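Local atomic coordinates of putative PAS/PAC sensor protein (Nakamurella multipartita DSM 44233, PDB entry 6HMJ), a protein that senses blue light through a flavin-binding light-oxygen-voltage domain and probably couples it to RNA binding and translational regulation. Residues D55-W60 / L79-E84. Sequence-based numbering, arbitrary orientation.
Sequences DDRLEW and LLLTAE
The Asp56 carboxylate is approached from above its plane by the backbone of Leu79, whose N lies 3.0 Å from Asp56 OD2. This donor stands 55° out of the carboxylate plane. The bond is fairly straight, with an N-H...O angle of 158°. The other flat group, the Arg57 guanidinium, meets Leu81 obliquely, its NH2 4.3 Å from Leu81 CD1, while Arg57 NE is hydrogen-bonded to the carbonyl of Leu49 in helix 45-50. Asp56 CG stands anti to its own carbonyl carbon (chi1 -47°), and CB is directed toward the strand, which helps bring the carboxylate to Leu79. The two side chains cross at about a right angle, and Asp56 OD2 also touches Leu79 CB at 3.8 Å. The same oxygen takes a weak hydrogen bond from His53 N, just before the helix. Replacing Asp56 by an alanine is likely to leave Leu79 N without this acceptor. With 109 Å² buried in all, the contact joins helix 54-70 to strand 74-82, an outermost strand, within this chain, of the N-terminal antiparallel sheet, far from the flavin pocket. Between 55-60 and 79-84 the polar link is thus a single backbone-to-carboxylate hydrogen bond, probably strengthened by the carboxylate charge.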
loop_
_atom_site.group_PDB
_atom_site.type_symbol
_atom_site.label_atom_id
_atom_site.label_comp_id
_atom_site.label_asym_id
_atom_site.label_seq_id
_atom_site.Cartn_x
_atom_site.Cartn_y
_atom_site.Cartn_z
ATOM N N ASP A 55 37.986 -35.064 25.591
ATOM C CA ASP A 55 37.882 -35.699 24.283
ATOM C C ASP A 55 38.788 -35.052 23.241
ATOM O O ASP A 55 39.094 -35.690 22.228
ATOM C CB ASP A 55 36.431 -35.668 23.803
ATOM C CG ASP A 55 35.472 -36.292 24.803
ATOM O OD1 ASP A 55 35.925 -37.112 25.631
ATOM O OD2 ASP A 55 34.267 -35.969 24.757
ATOM N N ASP A 56 39.225 -33.809 23.463
ATOM C CA ASP A 56 40.118 -33.144 22.524
ATOM C C ASP A 56 41.590 -33.396 22.821
ATOM O O ASP A 56 42.431 -33.179 21.941
ATOM C CB ASP A 56 39.888 -31.626 22.541
ATOM C CG ASP A 56 38.420 -31.246 22.485
ATOM O OD1 ASP A 56 37.674 -31.832 21.673
ATOM O OD2 ASP A 56 38.014 -30.344 23.250
ATOM N N ARG A 57 41.918 -33.856 24.031
ATOM C CA ARG A 57 43.314 -33.896 24.454
ATOM C C ARG A 57 44.137 -34.831 23.575
ATOM O O ARG A 57 45.270 -34.507 23.200
ATOM C CB ARG A 57 43.396 -34.326 25.919
ATOM C CG ARG A 57 43.207 -33.177 26.896
ATOM C CD ARG A 57 42.714 -33.674 28.245
ATOM N NE ARG A 57 42.202 -32.592 29.083
ATOM C CZ ARG A 57 41.526 -32.776 30.214
ATOM N NH1 ARG A 57 41.279 -34.004 30.655
ATOM N NH2 ARG A 57 41.093 -31.729 30.904
ATOM N N LEU A 58 43.583 -35.997 23.234
ATOM C CA LEU A 58 44.323 -36.970 22.436
ATOM C C LEU A 58 44.602 -36.442 21.033
ATOM O O LEU A 58 45.724 -36.572 20.529
ATOM C CB LEU A 58 43.547 -38.285 22.382
ATOM C CG LEU A 58 43.483 -39.060 23.703
ATOM C CD1 LEU A 58 42.624 -40.307 23.564
ATOM C CD2 LEU A 58 44.880 -39.437 24.187
ATOM N N GLU A 59 43.597 -35.844 20.384
ATOM C CA GLU A 59 43.809 -35.298 19.047
ATOM C C GLU A 59 44.765 -34.114 19.087
ATOM O O GLU A 59 45.573 -33.924 18.170
ATOM C CB GLU A 59 42.479 -34.870 18.432
ATOM C CG GLU A 59 42.588 -34.418 16.981
ATOM C CD GLU A 59 41.309 -33.784 16.469
ATOM O OE1 GLU A 59 40.251 -33.988 17.101
ATOM O OE2 GLU A 59 41.363 -33.070 15.445
ATOM N N TRP A 60 44.680 -33.306 20.143
ATOM C CA TRP A 60 45.549 -32.142 20.282
ATOM C C TRP A 60 47.001 -32.571 20.463
ATOM O O TRP A 60 47.903 -32.055 19.791
ATOM C CB TRP A 60 45.070 -31.295 21.463
ATOM C CG TRP A 60 45.521 -29.870 21.435
ATOM C CD1 TRP A 60 44.853 -28.815 20.889
ATOM C CD2 TRP A 60 46.723 -29.335 22.002
ATOM N NE1 TRP A 60 45.568 -27.657 21.068
ATOM C CE2 TRP A 60 46.720 -27.948 21.750
ATOM C CE3 TRP A 60 47.804 -29.892 22.693
ATOM C CZ2 TRP A 60 47.754 -27.112 22.160
ATOM C CZ3 TRP A 60 48.831 -29.060 23.100
ATOM C CH2 TRP A 60 48.798 -27.685 22.833
ATOM N N LEU A 79 37.500 -27.538 22.293
ATOM C CA LEU A 79 36.802 -26.625 23.185
ATOM C C LEU A 79 37.780 -25.993 24.171
ATOM O O LEU A 79 38.941 -26.398 24.285
ATOM C CB LEU A 79 35.699 -27.360 23.958
ATOM C CG LEU A 79 34.628 -28.105 23.167
ATOM C CD1 LEU A 79 33.632 -28.747 24.123
ATOM C CD2 LEU A 79 33.915 -27.176 22.203
ATOM N N LEU A 80 37.295 -24.975 24.878
ATOM C CA LEU A 80 38.022 -24.372 25.989
ATOM C C LEU A 80 37.102 -24.404 27.201
ATOM O O LEU A 80 35.985 -23.879 27.147
ATOM C CB LEU A 80 38.458 -22.940 25.665
ATOM C CG LEU A 80 39.590 -22.789 24.642
ATOM C CD1 LEU A 80 39.875 -21.318 24.382
ATOM C CD2 LEU A 80 40.857 -23.499 25.090
ATOM N N LEU A 81 37.569 -25.013 28.285
ATOM C CA LEU A 81 36.758 -25.158 29.488
ATOM C C LEU A 81 36.757 -23.873 30.307
ATOM O O LEU A 81 37.815 -23.288 30.564
ATOM C CB LEU A 81 37.271 -26.328 30.323
ATOM C CG LEU A 81 37.406 -27.630 29.526
ATOM C CD1 LEU A 81 38.023 -28.726 30.378
ATOM C CD2 LEU A 81 36.063 -28.071 28.959
ATOM N N THR A 82 35.568 -23.443 30.726
ATOM C CA THR A 82 35.394 -22.229 31.513
ATOM C C THR A 82 34.838 -22.571 32.887
ATOM O O THR A 82 33.804 -23.239 32.995
ATOM C CB THR A 82 34.451 -21.250 30.807
ATOM O OG1 THR A 82 34.808 -21.149 29.423
ATOM C CG2 THR A 82 34.530 -19.873 31.454
ATOM N N ALA A 83 35.520 -22.102 33.930
ATOM C CA ALA A 83 35.106 -22.370 35.303
ATOM C C ALA A 83 33.704 -21.827 35.551
ATOM O O ALA A 83 33.477 -20.615 35.489
ATOM C CB ALA A 83 36.100 -21.755 36.285
ATOM N N GLU A 84 32.763 -22.730 35.823
ATOM C CA GLU A 84 31.372 -22.372 36.105
ATOM C C GLU A 84 30.697 -21.728 34.897
ATOM O O GLU A 84 29.828 -20.865 35.044
ATOM C CB GLU A 84 31.276 -21.438 37.316
ATOM C CG GLU A 84 31.874 -22.003 38.591
ATOM C CD GLU A 84 31.600 -21.127 39.800
ATOM O OE1 GLU A 84 30.760 -20.211 39.693
ATOM O OE2 GLU A 84 32.234 -21.349 40.853
#